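Local coordinates for protein putative 4-Hydroxy-2-oxoglutarate aldolase / 2-dehydro-3-deoxyphosphogluconate aldolase (Yersinia enterocolitica, PDB 3LM7) that is a putative aldolase of the KDGP aldolase family, a TIM-barrel protein, at residues 23-37 against 231-245. Numbering follows the deposited sequence.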
loop_
_atom_site.group_PDB
_atom_site.type_symbol
_atom_site.label_atom_id
_atom_site.label_comp_id
_atom_site.label_asym_id
_atom_site.label_seq_id
_atom_site.Cartn_x
_atom_site.Cartn_y
_atom_site.Cartn_z
ATOM N N SER A 23 6.624 0.009 31.659
ATOM C CA SER A 23 6.994 -1.213 32.413
ATOM C C SER A 23 6.578 -2.424 31.580
ATOM O O SER A 23 5.829 -2.273 30.607
ATOM C CB SER A 23 6.229 -1.261 33.756
ATOM O OG SER A 23 4.845 -1.543 33.570
ATOM N N LYS A 24 7.010 -3.630 31.953
ATOM C CA LYS A 24 6.532 -4.829 31.222
ATOM C C LYS A 24 5.037 -5.071 31.339
ATOM O O LYS A 24 4.367 -5.414 30.345
ATOM C CB LYS A 24 7.321 -6.073 31.702
ATOM C CG LYS A 24 8.731 -6.089 31.128
ATOM C CD LYS A 24 9.587 -7.114 31.868
ATOM C CE LYS A 24 11.009 -7.035 31.411
ATOM N NZ LYS A 24 11.776 -6.007 32.055
ATOM N N ASP A 25 4.495 -4.897 32.547
ATOM C CA ASP A 25 3.029 -5.045 32.752
ATOM C C ASP A 25 2.348 -3.971 31.881
ATOM O O ASP A 25 1.316 -4.200 31.314
ATOM C CB ASP A 25 2.578 -4.781 34.225
ATOM C CG ASP A 25 3.022 -5.860 35.202
ATOM O OD1 ASP A 25 3.210 -7.001 34.763
ATOM O OD2 ASP A 25 3.226 -5.551 36.415
ATOM N N ASN A 26 2.934 -2.795 31.794
ATOM C CA ASN A 26 2.295 -1.718 30.978
ATOM C C ASN A 26 2.289 -2.106 29.506
ATOM O O ASN A 26 1.285 -1.910 28.803
ATOM C CB ASN A 26 2.993 -0.361 31.229
ATOM C CG ASN A 26 2.312 0.818 30.489
ATOM O OD1 ASN A 26 2.985 1.741 30.010
ATOM N ND2 ASN A 26 0.970 0.774 30.394
ATOM N N ALA A 27 3.422 -2.648 29.023
ATOM C CA ALA A 27 3.462 -3.120 27.629
ATOM C C ALA A 27 2.323 -4.134 27.366
ATOM O O ALA A 27 1.594 -4.055 26.384
ATOM C CB ALA A 27 4.854 -3.745 27.311
ATOM N N ARG A 28 2.160 -5.115 28.260
ATOM C CA ARG A 28 1.067 -6.111 28.075
ATOM C C ARG A 28 -0.313 -5.449 27.985
ATOM O O ARG A 28 -1.141 -5.803 27.115
ATOM C CB ARG A 28 1.137 -7.157 29.214
ATOM C CG ARG A 28 0.334 -8.450 29.030
ATOM C CD ARG A 28 0.489 -9.286 30.349
ATOM N NE ARG A 28 1.581 -8.690 31.142
ATOM C CZ ARG A 28 2.651 -9.332 31.604
ATOM N NH1 ARG A 28 2.789 -10.647 31.415
ATOM N NH2 ARG A 28 3.569 -8.651 32.288
ATOM N N ALA A 29 -0.570 -4.502 28.889
ATOM C CA ALA A 29 -1.882 -3.827 28.974
ATOM C C ALA A 29 -2.115 -3.032 27.689
ATOM O O ALA A 29 -3.257 -2.959 27.184
ATOM C CB ALA A 29 -1.855 -2.883 30.171
ATOM N N ILE A 30 -1.046 -2.360 27.210
ATOM C CA ILE A 30 -1.133 -1.542 25.968
ATOM C C ILE A 30 -1.472 -2.437 24.795
ATOM O O ILE A 30 -2.325 -2.120 23.990
ATOM C CB ILE A 30 0.264 -0.859 25.657
ATOM C CG1 ILE A 30 0.576 0.231 26.688
ATOM C CG2 ILE A 30 0.316 -0.428 24.206
ATOM C CD1 ILE A 30 2.027 0.713 26.711
ATOM N N TYR A 31 -0.746 -3.554 24.679
ATOM C CA TYR A 31 -0.923 -4.491 23.569
ATOM C C TYR A 31 -2.342 -5.070 23.560
ATOM O O TYR A 31 -2.997 -5.163 22.508
ATOM C CB TYR A 31 0.138 -5.623 23.687
ATOM C CG TYR A 31 0.184 -6.520 22.503
ATOM C CD1 TYR A 31 0.646 -6.052 21.246
ATOM C CD2 TYR A 31 -0.176 -7.851 22.620
ATOM C CE1 TYR A 31 0.735 -6.926 20.139
ATOM C CE2 TYR A 31 -0.090 -8.712 21.549
ATOM C CZ TYR A 31 0.348 -8.256 20.307
ATOM O OH TYR A 31 0.364 -9.167 19.267
ATOM N N GLN A 32 -2.843 -5.388 24.758
ATOM C CA GLN A 32 -4.204 -5.803 24.871
ATOM C C GLN A 32 -5.158 -4.724 24.400
ATOM O O GLN A 32 -6.065 -4.998 23.627
ATOM C CB GLN A 32 -4.558 -6.139 26.350
ATOM C CG GLN A 32 -6.028 -6.634 26.461
ATOM C CD GLN A 32 -6.371 -7.164 27.820
ATOM O OE1 GLN A 32 -6.075 -6.536 28.847
ATOM N NE2 GLN A 32 -7.031 -8.305 27.844
ATOM N N ALA A 33 -4.984 -3.514 24.904
ATOM C CA ALA A 33 -5.950 -2.417 24.668
ATOM C C ALA A 33 -5.986 -2.041 23.189
ATOM O O ALA A 33 -7.032 -1.683 22.614
ATOM C CB ALA A 33 -5.618 -1.240 25.527
ATOM N N ALA A 34 -4.834 -2.170 22.536
ATOM C CA ALA A 34 -4.807 -1.917 21.079
ATOM C C ALA A 34 -5.287 -3.092 20.223
ATOM O O ALA A 34 -5.265 -2.994 18.964
ATOM C CB ALA A 34 -3.328 -1.551 20.669
ATOM N N GLU A 35 -5.657 -4.225 20.844
ATOM C CA GLU A 35 -6.007 -5.440 20.065
ATOM C C GLU A 35 -4.824 -5.841 19.170
ATOM O O GLU A 35 -5.029 -6.303 18.048
ATOM C CB GLU A 35 -7.282 -5.241 19.220
ATOM C CG GLU A 35 -8.505 -5.056 20.201
ATOM C CD GLU A 35 -9.813 -4.750 19.557
ATOM O OE1 GLU A 35 -9.956 -4.729 18.315
ATOM O OE2 GLU A 35 -10.729 -4.522 20.353
ATOM N N GLY A 36 -3.610 -5.652 19.704
ATOM C CA GLY A 36 -2.385 -5.923 18.970
ATOM C C GLY A 36 -1.941 -4.910 17.903
ATOM O O GLY A 36 -0.842 -5.091 17.371
ATOM N N HIS A 37 -2.756 -3.893 17.583
ATOM C CA HIS A 37 -2.419 -2.929 16.495
ATOM C C HIS A 37 -1.532 -1.769 17.025
ATOM O O HIS A 37 -1.852 -0.567 16.888
ATOM C CB HIS A 37 -3.684 -2.370 15.808
ATOM C CG HIS A 37 -4.581 -3.442 15.288
ATOM N ND1 HIS A 37 -4.203 -4.315 14.285
ATOM C CD2 HIS A 37 -5.837 -3.806 15.659
ATOM C CE1 HIS A 37 -5.193 -5.172 14.060
ATOM N NE2 HIS A 37 -6.179 -4.896 14.898
ATOM N N ASN A 231 3.537 5.388 33.028
ATOM C CA ASN A 231 2.853 4.394 32.204
ATOM C C ASN A 231 1.875 5.005 31.221
ATOM O O ASN A 231 1.051 5.888 31.560
ATOM C CB ASN A 231 2.084 3.368 33.065
ATOM C CG ASN A 231 2.989 2.396 33.838
ATOM O OD1 ASN A 231 4.201 2.235 33.588
ATOM N ND2 ASN A 231 2.362 1.662 34.718
ATOM N N THR A 232 1.931 4.512 29.992
ATOM C CA THR A 232 0.922 4.884 28.997
ATOM C C THR A 232 -0.449 4.371 29.427
ATOM O O THR A 232 -0.568 3.175 29.785
ATOM C CB THR A 232 1.313 4.334 27.573
ATOM O OG1 THR A 232 2.503 5.028 27.135
ATOM C CG2 THR A 232 0.202 4.524 26.580
ATOM N N ARG A 233 -1.461 5.233 29.374
ATOM C CA ARG A 233 -2.802 4.867 29.831
ATOM C C ARG A 233 -3.457 3.895 28.879
ATOM O O ARG A 233 -3.737 4.270 27.742
ATOM C CB ARG A 233 -3.687 6.101 29.977
ATOM C CG ARG A 233 -3.259 7.034 31.132
ATOM C CD ARG A 233 -4.225 8.279 31.212
ATOM N NE ARG A 233 -3.522 9.385 31.850
ATOM C CZ ARG A 233 -2.923 10.386 31.223
ATOM N NH1 ARG A 233 -2.987 10.483 29.922
ATOM N NH2 ARG A 233 -2.277 11.317 31.937
ATOM N N PRO A 234 -3.729 2.649 29.324
ATOM C CA PRO A 234 -4.382 1.713 28.398
ATOM C C PRO A 234 -5.721 2.208 27.935
ATOM O O PRO A 234 -6.089 1.919 26.795
ATOM C CB PRO A 234 -4.449 0.377 29.179
ATOM C CG PRO A 234 -3.329 0.541 30.202
ATOM C CD PRO A 234 -3.282 1.978 30.560
ATOM N N GLU A 235 -6.440 3.013 28.733
ATOM C CA GLU A 235 -7.723 3.519 28.211
ATOM C C GLU A 235 -7.551 4.600 27.066
ATOM O O GLU A 235 -8.423 4.743 26.159
ATOM C CB GLU A 235 -8.607 4.055 29.345
ATOM C CG GLU A 235 -8.029 5.274 30.141
ATOM C CD GLU A 235 -7.003 4.920 31.273
ATOM O OE1 GLU A 235 -6.351 3.810 31.275
ATOM O OE2 GLU A 235 -6.799 5.821 32.156
ATOM N N ASP A 236 -6.423 5.317 27.117
ATOM C CA ASP A 236 -6.072 6.264 26.032
ATOM C C ASP A 236 -5.723 5.480 24.733
ATOM O O ASP A 236 -5.972 5.924 23.630
ATOM C CB ASP A 236 -4.921 7.188 26.447
ATOM C CG ASP A 236 -5.340 8.259 27.488
ATOM O OD1 ASP A 236 -6.511 8.255 27.921
ATOM O OD2 ASP A 236 -4.472 9.065 27.878
ATOM N N VAL A 237 -5.117 4.317 24.891
ATOM C CA VAL A 237 -4.812 3.489 23.745
ATOM C C VAL A 237 -6.123 2.971 23.154
ATOM O O VAL A 237 -6.322 2.934 21.926
ATOM C CB VAL A 237 -3.834 2.331 24.182
ATOM C CG1 VAL A 237 -3.710 1.276 23.121
ATOM C CG2 VAL A 237 -2.483 2.897 24.518
ATOM N N LYS A 238 -7.048 2.543 24.008
ATOM C CA LYS A 238 -8.386 2.137 23.450
ATOM C C LYS A 238 -9.084 3.286 22.670
ATOM O O LYS A 238 -9.705 3.034 21.613
ATOM C CB LYS A 238 -9.265 1.575 24.570
ATOM C CG LYS A 238 -10.350 0.675 24.070
ATOM C CD LYS A 238 -11.592 1.425 23.960
ATOM C CE LYS A 238 -12.772 0.452 23.716
ATOM N NZ LYS A 238 -13.990 1.341 23.619
ATOM N N THR A 239 -9.015 4.522 23.188
ATOM C CA THR A 239 -9.656 5.671 22.551
ATOM C C THR A 239 -8.997 5.874 21.153
ATOM O O THR A 239 -9.667 6.153 20.136
ATOM C CB THR A 239 -9.455 6.973 23.413
ATOM O OG1 THR A 239 -10.124 6.804 24.666
ATOM C CG2 THR A 239 -10.003 8.210 22.736
ATOM N N LEU A 240 -7.671 5.741 21.113
ATOM C CA LEU A 240 -6.959 5.787 19.812
ATOM C C LEU A 240 -7.384 4.693 18.849
ATOM O O LEU A 240 -7.729 4.966 17.688
ATOM C CB LEU A 240 -5.437 5.728 20.031
ATOM C CG LEU A 240 -4.929 6.969 20.751
ATOM C CD1 LEU A 240 -3.459 6.720 21.325
ATOM C CD2 LEU A 240 -4.997 8.286 19.924
ATOM N N LEU A 241 -7.347 3.437 19.313
ATOM C CA LEU A 241 -7.875 2.338 18.499
ATOM C C LEU A 241 -9.269 2.646 17.901
ATOM O O LEU A 241 -9.507 2.453 16.686
ATOM C CB LEU A 241 -7.938 1.040 19.327
ATOM C CG LEU A 241 -8.265 -0.207 18.488
ATOM C CD1 LEU A 241 -7.272 -0.460 17.291
ATOM C CD2 LEU A 241 -8.422 -1.453 19.423
ATOM N N ASP A 242 -10.226 3.065 18.756
ATOM C CA ASP A 242 -11.554 3.360 18.269
ATOM C C ASP A 242 -11.538 4.418 17.139
ATOM O O ASP A 242 -12.302 4.298 16.173
ATOM C CB ASP A 242 -12.469 3.848 19.408
ATOM C CG ASP A 242 -12.838 2.749 20.389
ATOM O OD1 ASP A 242 -12.641 1.586 20.056
ATOM O OD2 ASP A 242 -13.279 3.072 21.521
ATOM N N ILE A 243 -10.707 5.462 17.247
ATOM C CA ILE A 243 -10.594 6.431 16.128
ATOM C C ILE A 243 -10.060 5.728 14.858
ATOM O O ILE A 243 -10.572 5.905 13.717
ATOM C CB ILE A 243 -9.638 7.615 16.518
ATOM C CG1 ILE A 243 -10.296 8.440 17.642
ATOM C CG2 ILE A 243 -9.328 8.519 15.290
ATOM C CD1 ILE A 243 -9.334 9.443 18.309
ATOM N N VAL A 244 -9.028 4.906 15.048
ATOM C CA VAL A 244 -8.453 4.187 13.907
ATOM C C VAL A 244 -9.573 3.353 13.212
ATOM O O VAL A 244 -9.772 3.423 11.976
ATOM C CB VAL A 244 -7.301 3.291 14.349
ATOM C CG1 VAL A 244 -6.870 2.368 13.183
ATOM C CG2 VAL A 244 -6.060 4.203 14.884
ATOM N N LYS A 245 -10.353 2.604 14.012
ATOM C CA LYS A 245 -11.409 1.785 13.405
ATOM C C LYS A 245 -12.460 2.622 12.699
ATOM O O LYS A 245 -13.098 2.176 11.710
ATOM C CB LYS A 245 -12.117 0.937 14.491
ATOM C CG LYS A 245 -11.249 -0.167 14.986
ATOM C CD LYS A 245 -11.983 -0.949 16.099
ATOM C CE LYS A 245 -11.115 -2.123 16.518
ATOM N NZ LYS A 245 -11.909 -3.032 17.422
HETATM O O HOH W 1 3.631 -0.991 35.712
#
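Asn-26 meets the backbone of Thr-232 with both ends of its carboxamide: ND2 donates to Thr-232 O over 2.9 Å, in the carbonyl plane and on a lone pair, while OD1 accepts from Thr-232 N at 3.0 Å along a more bent path (N-H...O 134°). With CG anti to the backbone N, the amide is carried across to the weakly bonded strand 231-232, where it stacks on that of Asn-231, the planes 22° apart and the two side chains running past one another in opposite senses. Gly-22 N is a second donor to OD1, so the buried amide is gripped by three bonds that fix its rotation. Further along, the methyl of Ala-29 touches Pro-234 CG at 3.7 Å, and Ala-33 CB sits 3.4 Å from Pro-234 O. The small side chains of Ala-29 and Ala-33 are consistent with the close approach of helical segments 24-33 and 234-245, which run 24° from parallel with axes 8.5 Å apart. Helices 24-33 and 234-247 are the first and last of the TIM-barrel chain, neighbours where the ring of helices closes. Val-237 puts CG1 against Ala-34 CB at 3.8 Å; Leu-241 sets its methyls against the C-terminal end of helix 24-33, CD2 lying 3.5 Å from Ala-33 O and CD1 reaching His-37 CD2. The Schellman motif at Glu-35 turns the chain here, and the Glu-35 side chain crosses Leu-241 to a salt bridge, Lys-245 NZ meeting OE1 at 2.7 Å on the syn side. In the outer shell, Ser-23 OG caps helix 24-33 by accepting from Asn-26 N. Thr-232 OG1 bonds to Leu-20 O, linking residues 231-232 to barrel strand 17-20, while Ile-30 packs inward on Val-38 and Val-40 of strand 38-43.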